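Local atomic coordinates of peptide amidase (Stenotrophomonas maltophilia, PDB entry 1M22), a protein that probably hydrolyses amide bonds as a member of the amidase signature family, the likely target being the C-terminal amide of peptides. Residues L25-T28 / T29-A33; A62-R65 / D66-R69; R73-G76 / P77-I81. All coordinates share one frame; numbering follows the deposited sequence.

Contact 1: L25-T28 / T29-A33; sequences LDST and TLTQA
A chi1 of 52° sets the carboxylate of Asp26 between its own backbone N and carbonyl carbon, while Thr29, with chi1 -62°, swings OG1 back beside its N and lets CG2 stand anti to it. Two donors of one residue thus converge on a single oxygen: Asp26 OD1 accepts from Thr29 N at 2.8 Å, nearly along its C-O axis, and from Thr29 OG1 at a short 2.5 Å, on the syn side and 28° out of the carboxylate plane. Asp26 is the N-cap of helix 27-43, and its negative charge should interact favourably with the positive end of the helix dipole. A water donates to Thr29 OG1 and bonds weakly to Asp26 N.

The apolar counterpart is a hydrophobic staple, in which Leu25, just before the cap, reaches over the first turn: its CD2 meets Leu30 CD2 at 4.4 Å and its CD1 meets Thr29 CG2 at 4.0 Å. Ser27 O, one residue after the cap, is gripped twice by Thr31, through N at 2.8 Å and through OG1, also at 2.8 Å but well above the carbonyl plane.

Tyr8 and helix 13-21 cover the leucines, whereas Ser27 and Thr31 face helix 58-70 and strand 123-128; Ser27 OG bonds to Gly80 O, and Asp66 of helix 58-70 receives the backbone N-H groups of Ser27 and Thr28.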
loop_
_atom_site.group_PDB
_atom_site.type_symbol
_atom_site.label_atom_id
_atom_site.label_comp_id
_atom_site.label_asym_id
_atom_site.label_seq_id
_atom_site.Cartn_x
_atom_site.Cartn_y
_atom_site.Cartn_z
ATOM N N LEU A 25 21.690 18.874 6.862
ATOM C CA LEU A 25 20.233 18.902 6.870
ATOM C C LEU A 25 19.739 18.401 8.217
ATOM O O LEU A 25 20.385 17.567 8.847
ATOM C CB LEU A 25 19.684 17.987 5.765
ATOM C CG LEU A 25 18.167 17.779 5.663
ATOM C CD1 LEU A 25 17.499 19.080 5.252
ATOM C CD2 LEU A 25 17.868 16.689 4.644
ATOM N N ASP A 26 18.616 18.930 8.680
ATOM C CA ASP A 26 18.046 18.441 9.927
ATOM C C ASP A 26 16.587 18.088 9.695
ATOM O O ASP A 26 15.985 18.490 8.694
ATOM C CB ASP A 26 18.188 19.446 11.075
ATOM C CG ASP A 26 17.671 20.813 10.731
ATOM O OD1 ASP A 26 16.632 20.917 10.048
ATOM O OD2 ASP A 26 18.306 21.794 11.169
ATOM N N SER A 27 16.022 17.325 10.619
ATOM C CA SER A 27 14.645 16.884 10.487
ATOM C C SER A 27 13.628 18.016 10.416
ATOM O O SER A 27 12.670 17.935 9.647
ATOM C CB SER A 27 14.290 15.937 11.630
ATOM O OG SER A 27 13.032 15.327 11.390
ATOM N N THR A 28 13.821 19.075 11.198
ATOM C CA THR A 28 12.859 20.170 11.168
ATOM C C THR A 28 12.824 20.861 9.805
ATOM O O THR A 28 11.757 21.237 9.323
ATOM C CB THR A 28 13.133 21.212 12.281
ATOM O OG1 THR A 28 14.477 21.692 12.181
ATOM C CG2 THR A 28 12.923 20.590 13.651
ATOM N N THR A 29 13.983 21.017 9.175
ATOM C CA THR A 29 14.040 21.654 7.862
ATOM C C THR A 29 13.318 20.782 6.835
ATOM O O THR A 29 12.498 21.265 6.053
ATOM C CB THR A 29 15.500 21.866 7.406
ATOM O OG1 THR A 29 16.165 22.739 8.330
ATOM C CG2 THR A 29 15.546 22.485 6.021
ATOM N N LEU A 30 13.625 19.489 6.848
ATOM C CA LEU A 30 13.009 18.546 5.920
ATOM C C LEU A 30 11.500 18.473 6.148
ATOM O O LEU A 30 10.711 18.527 5.199
ATOM C CB LEU A 30 13.645 17.166 6.099
ATOM C CG LEU A 30 13.198 16.035 5.170
ATOM C CD1 LEU A 30 13.384 16.435 3.714
ATOM C CD2 LEU A 30 14.012 14.789 5.488
ATOM N N THR A 31 11.106 18.365 7.412
ATOM C CA THR A 31 9.698 18.287 7.773
ATOM C C THR A 31 8.930 19.534 7.339
ATOM O O THR A 31 7.860 19.432 6.735
ATOM C CB THR A 31 9.542 18.075 9.295
ATOM O OG1 THR A 31 10.091 16.797 9.646
ATOM C CG2 THR A 31 8.079 18.122 9.706
ATOM N N GLN A 32 9.470 20.712 7.634
ATOM C CA GLN A 32 8.784 21.935 7.249
ATOM C C GLN A 32 8.733 22.097 5.732
ATOM O O GLN A 32 7.791 22.682 5.201
ATOM C CB GLN A 32 9.443 23.149 7.916
ATOM C CG GLN A 32 9.406 23.066 9.439
ATOM C CD GLN A 32 9.566 24.411 10.121
ATOM O OE1 GLN A 32 8.583 25.102 10.398
ATOM N NE2 GLN A 32 10.805 24.791 10.393
ATOM N N ALA A 33 9.734 21.570 5.032
ATOM C CA ALA A 33 9.756 21.651 3.574
ATOM C C ALA A 33 8.587 20.845 3.010
ATOM O O ALA A 33 7.896 21.295 2.099
ATOM C CB ALA A 33 11.068 21.116 3.031
HETATM O O HOH W 1 18.785 22.103 7.457
#

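Contact 2: A62-R65 / D66-R69; sequences AAER and DRER
Arg67 folds back along its own helix towards Ala63 and Glu64. Arg67 CB lies 3.6 Å from Glu64 O, and Arg67 CG passes 3.5 Å from Ala63 O. The chain runs straight on to CD and then bends at chi3 (-76°), which lays the guanidinium over the preceding turn, with Ala63 O beneath the centre of one face, 3.6 Å from Arg67 CZ. At the edge, Arg67 NE (3.2 Å) and Arg67 NH2 (2.9 Å) both reach Glu64 OE1. This oxygen lies in the guanidinium plane, yet the two nitrogens come to it from above the carboxylate plane and from the same face. The remaining nitrogen, NH1, rests against the methyl of Ala63.

This is an i to i+3 salt bridge of helix 58-70; a second, with the charges in reverse order, joins Arg65 to Glu68 on the side facing the 73-81 loop. Here the two side chains run alongside each other, and each oxygen takes one nitrogen: Arg65 NE meets Glu68 OE1 at 3.1 Å and Arg65 NH2 meets Glu68 OE2 at 3.0 Å, their planes 31° apart. Glu68 OE2 also pairs with Arg75. A water donating to both Glu64 OE2 and Glu68 OE2 bridges the two carboxylates, probably easing the repulsion between them.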
loop_
_atom_site.group_PDB
_atom_site.type_symbol
_atom_site.label_atom_id
_atom_site.label_comp_id
_atom_site.label_asym_id
_atom_site.label_seq_id
_atom_site.Cartn_x
_atom_site.Cartn_y
_atom_site.Cartn_z
ATOM N N ALA A 62 9.936 16.300 14.944
ATOM C CA ALA A 62 11.152 16.550 14.181
ATOM C C ALA A 62 12.215 17.225 15.050
ATOM O O ALA A 62 13.391 16.859 15.005
ATOM C CB ALA A 62 10.835 17.416 12.963
ATOM N N ALA A 63 11.795 18.210 15.842
ATOM C CA ALA A 63 12.717 18.937 16.711
ATOM C C ALA A 63 13.315 18.035 17.785
ATOM O O ALA A 63 14.471 18.206 18.173
ATOM C CB ALA A 63 12.002 20.118 17.354
ATOM N N GLU A 64 12.531 17.075 18.263
ATOM C CA GLU A 64 13.021 16.157 19.279
ATOM C C GLU A 64 14.038 15.208 18.647
ATOM O O GLU A 64 15.050 14.877 19.262
ATOM C CB GLU A 64 11.862 15.368 19.892
ATOM C CG GLU A 64 12.224 14.610 21.166
ATOM C CD GLU A 64 12.802 15.511 22.244
ATOM O OE1 GLU A 64 12.218 16.585 22.504
ATOM O OE2 GLU A 64 13.837 15.142 22.840
ATOM N N ARG A 65 13.776 14.773 17.415
ATOM C CA ARG A 65 14.712 13.882 16.737
ATOM C C ARG A 65 16.031 14.625 16.515
ATOM O O ARG A 65 17.103 14.033 16.617
ATOM C CB ARG A 65 14.164 13.408 15.385
ATOM C CG ARG A 65 12.804 12.689 15.405
ATOM C CD ARG A 65 12.732 11.361 16.156
ATOM N NE ARG A 65 12.624 11.536 17.574
ATOM C CZ ARG A 65 11.605 11.492 18.425
ATOM N NH1 ARG A 65 10.334 11.240 18.132
ATOM N NH2 ARG A 65 11.942 11.751 19.671
ATOM N N ASP A 66 15.952 15.918 16.210
ATOM C CA ASP A 66 17.166 16.700 16.001
ATOM C C ASP A 66 17.932 16.883 17.311
ATOM O O ASP A 66 19.161 16.840 17.323
ATOM C CB ASP A 66 16.847 18.067 15.380
ATOM C CG ASP A 66 16.473 17.968 13.907
ATOM O OD1 ASP A 66 16.892 16.989 13.249
ATOM O OD2 ASP A 66 15.778 18.879 13.403
ATOM N N ARG A 67 17.214 17.090 18.413
ATOM C CA ARG A 67 17.881 17.239 19.703
ATOM C C ARG A 67 18.599 15.931 20.036
ATOM O O ARG A 67 19.740 15.938 20.507
ATOM C CB ARG A 67 16.872 17.588 20.805
ATOM C CG ARG A 67 16.500 19.073 20.864
ATOM C CD ARG A 67 15.640 19.393 22.085
ATOM N NE ARG A 67 14.252 18.966 21.927
ATOM C CZ ARG A 67 13.331 19.641 21.246
ATOM N NH1 ARG A 67 13.637 20.789 20.655
ATOM N NH2 ARG A 67 12.099 19.165 21.155
ATOM N N GLU A 68 17.937 14.807 19.777
ATOM C CA GLU A 68 18.536 13.501 20.043
ATOM C C GLU A 68 19.791 13.328 19.192
ATOM O O GLU A 68 20.809 12.828 19.670
ATOM C CB GLU A 68 17.537 12.379 19.741
ATOM C CG GLU A 68 16.301 12.403 20.628
ATOM C CD GLU A 68 15.259 11.374 20.227
ATOM O OE1 GLU A 68 15.244 10.958 19.047
ATOM O OE2 GLU A 68 14.438 10.993 21.088
ATOM N N ARG A 69 19.721 13.744 17.931
ATOM C CA ARG A 69 20.871 13.629 17.044
ATOM C C ARG A 69 22.038 14.451 17.586
ATOM O O ARG A 69 23.168 13.967 17.652
ATOM C CB ARG A 69 20.516 14.103 15.631
ATOM C CG ARG A 69 21.653 13.951 14.624
ATOM C CD ARG A 69 21.256 14.457 13.243
ATOM N NE ARG A 69 20.197 13.657 12.630
ATOM C CZ ARG A 69 20.391 12.503 11.996
ATOM N NH1 ARG A 69 21.610 11.992 11.879
ATOM N NH2 ARG A 69 19.359 11.861 11.470
HETATM O O HOH W 2 14.177 12.496 23.415
#

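Contact 3: R73-G76 / P77-I81; sequences RLRG and PLHGI
Arg75 N donates to His79 ND1 at 2.9 Å, meeting the imidazole near its edge but tilted 27° from the ring plane. With CG anti to the backbone N (chi1 -167°), His79 turns its ring back toward Leu74 and Arg75, and Leu74 CD2 sits over one face in a CH-pi contact, 3.8 Å from the centroid of the His79 ring and only 8° off the normal. The aliphatic part of Arg75 passes the same ring, Arg75 CB coming within 3.5 Å of His79 ND1. ND1 thus ties the ring to its own loop and NE2 ties it to Arg65 O of helix 58-70, consistent with a neutral imidazole protonated at NE2.

Between the partners the chain makes a type I beta turn, Gly76 to His79, closed by His79 N on Gly76 O at 3.1 Å. A type II turn overlaps it, Leu78 to Ile81, with Ile81 N on Leu78 O at 3.0 Å; Gly80 takes its third position. Both glycines adopt backbone angles that would press a CB against the preceding carbonyl oxygen. Beyond the ring, the Arg75 guanidinium pairs with Glu68 and bonds to Asp119 O, while Ile81 leads into strand 82-86 and packs on helix 13-21.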
loop_
_atom_site.group_PDB
_atom_site.type_symbol
_atom_site.label_atom_id
_atom_site.label_comp_id
_atom_site.label_asym_id
_atom_site.label_seq_id
_atom_site.Cartn_x
_atom_site.Cartn_y
_atom_site.Cartn_z
ATOM N N ARG A 73 22.220 10.429 20.142
ATOM C CA ARG A 73 21.322 9.315 20.424
ATOM C C ARG A 73 20.451 8.968 19.219
ATOM O O ARG A 73 19.233 9.156 19.244
ATOM C CB ARG A 73 20.434 9.648 21.627
ATOM C CG ARG A 73 21.212 9.904 22.910
ATOM C CD ARG A 73 20.286 10.215 24.075
ATOM N NE ARG A 73 21.030 10.487 25.302
ATOM C CZ ARG A 73 20.468 10.804 26.464
ATOM N NH1 ARG A 73 19.148 10.891 26.565
ATOM N NH2 ARG A 73 21.226 11.038 27.527
ATOM N N LEU A 74 21.084 8.455 18.169
ATOM C CA LEU A 74 20.379 8.083 16.947
ATOM C C LEU A 74 19.601 6.780 17.101
ATOM O O LEU A 74 20.039 5.853 17.786
ATOM C CB LEU A 74 21.370 7.965 15.789
ATOM C CG LEU A 74 22.044 9.280 15.388
ATOM C CD1 LEU A 74 23.095 9.014 14.325
ATOM C CD2 LEU A 74 20.997 10.260 14.876
ATOM N N ARG A 75 18.449 6.709 16.441
ATOM C CA ARG A 75 17.579 5.540 16.518
ATOM C C ARG A 75 17.724 4.549 15.369
ATOM O O ARG A 75 17.231 3.424 15.456
ATOM C CB ARG A 75 16.126 6.001 16.613
ATOM C CG ARG A 75 15.809 6.738 17.902
ATOM C CD ARG A 75 14.561 7.589 17.755
ATOM N NE ARG A 75 14.215 8.265 19.000
ATOM C CZ ARG A 75 13.586 7.683 20.014
ATOM N NH1 ARG A 75 13.228 6.408 19.931
ATOM N NH2 ARG A 75 13.319 8.375 21.114
ATOM N N GLY A 76 18.386 4.961 14.295
ATOM C CA GLY A 76 18.557 4.069 13.165
ATOM C C GLY A 76 18.415 4.760 11.822
ATOM O O GLY A 76 18.371 5.989 11.752
ATOM N N PRO A 77 18.325 3.984 10.731
ATOM C CA PRO A 77 18.194 4.484 9.358
ATOM C C PRO A 77 17.059 5.472 9.096
ATOM O O PRO A 77 17.149 6.286 8.177
ATOM C CB PRO A 77 18.023 3.205 8.540
ATOM C CG PRO A 77 18.768 2.189 9.339
ATOM C CD PRO A 77 18.350 2.510 10.746
ATOM N N LEU A 78 15.995 5.402 9.890
ATOM C CA LEU A 78 14.855 6.292 9.689
ATOM C C LEU A 78 14.800 7.489 10.635
ATOM O O LEU A 78 13.808 8.218 10.656
ATOM C CB LEU A 78 13.543 5.508 9.812
ATOM C CG LEU A 78 13.298 4.339 8.852
ATOM C CD1 LEU A 78 11.902 3.783 9.086
ATOM C CD2 LEU A 78 13.441 4.797 7.411
ATOM N N HIS A 79 15.863 7.704 11.403
ATOM C CA HIS A 79 15.891 8.811 12.353
ATOM C C HIS A 79 15.676 10.162 11.674
ATOM O O HIS A 79 16.498 10.601 10.866
ATOM C CB HIS A 79 17.222 8.822 13.107
ATOM C CG HIS A 79 17.226 9.714 14.308
ATOM N ND1 HIS A 79 17.181 9.225 15.596
ATOM C CD2 HIS A 79 17.244 11.064 14.419
ATOM C CE1 HIS A 79 17.173 10.234 16.448
ATOM N NE2 HIS A 79 17.211 11.361 15.760
ATOM N N GLY A 80 14.567 10.816 12.010
ATOM C CA GLY A 80 14.260 12.118 11.441
ATOM C C GLY A 80 13.569 12.125 10.086
ATOM O O GLY A 80 13.312 13.191 9.537
ATOM N N ILE A 81 13.262 10.947 9.548
ATOM C CA ILE A 81 12.609 10.835 8.240
ATOM C C ILE A 81 11.093 11.034 8.333
ATOM O O ILE A 81 10.414 10.303 9.048
ATOM C CB ILE A 81 12.892 9.447 7.614
ATOM C CG1 ILE A 81 14.396 9.277 7.383
ATOM C CG2 ILE A 81 12.112 9.283 6.315
ATOM C CD1 ILE A 81 14.988 10.226 6.360
#

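Overall arrangement
The three contacts occur in series along the chain and meet near one end of the large mixed sheet, away from the annotated active-site residues. None is wholly core: each has buried and more exposed residues. Contacts 1 and 2 both lie along helices, but one starts a helix with a cap and a staple, whereas the other links residues a turn apart by salt bridges, one involving the exposed Arg67 and one shared with the loop. Contact 3, without regular structure, relies on turns, glycines and a buried imidazole. Polar bonds from largely buried groups join each contact to the other two, tying together helices 27-43 and 58-70 and the approach to strand 82-86, while the more exposed groups carry much of the charge.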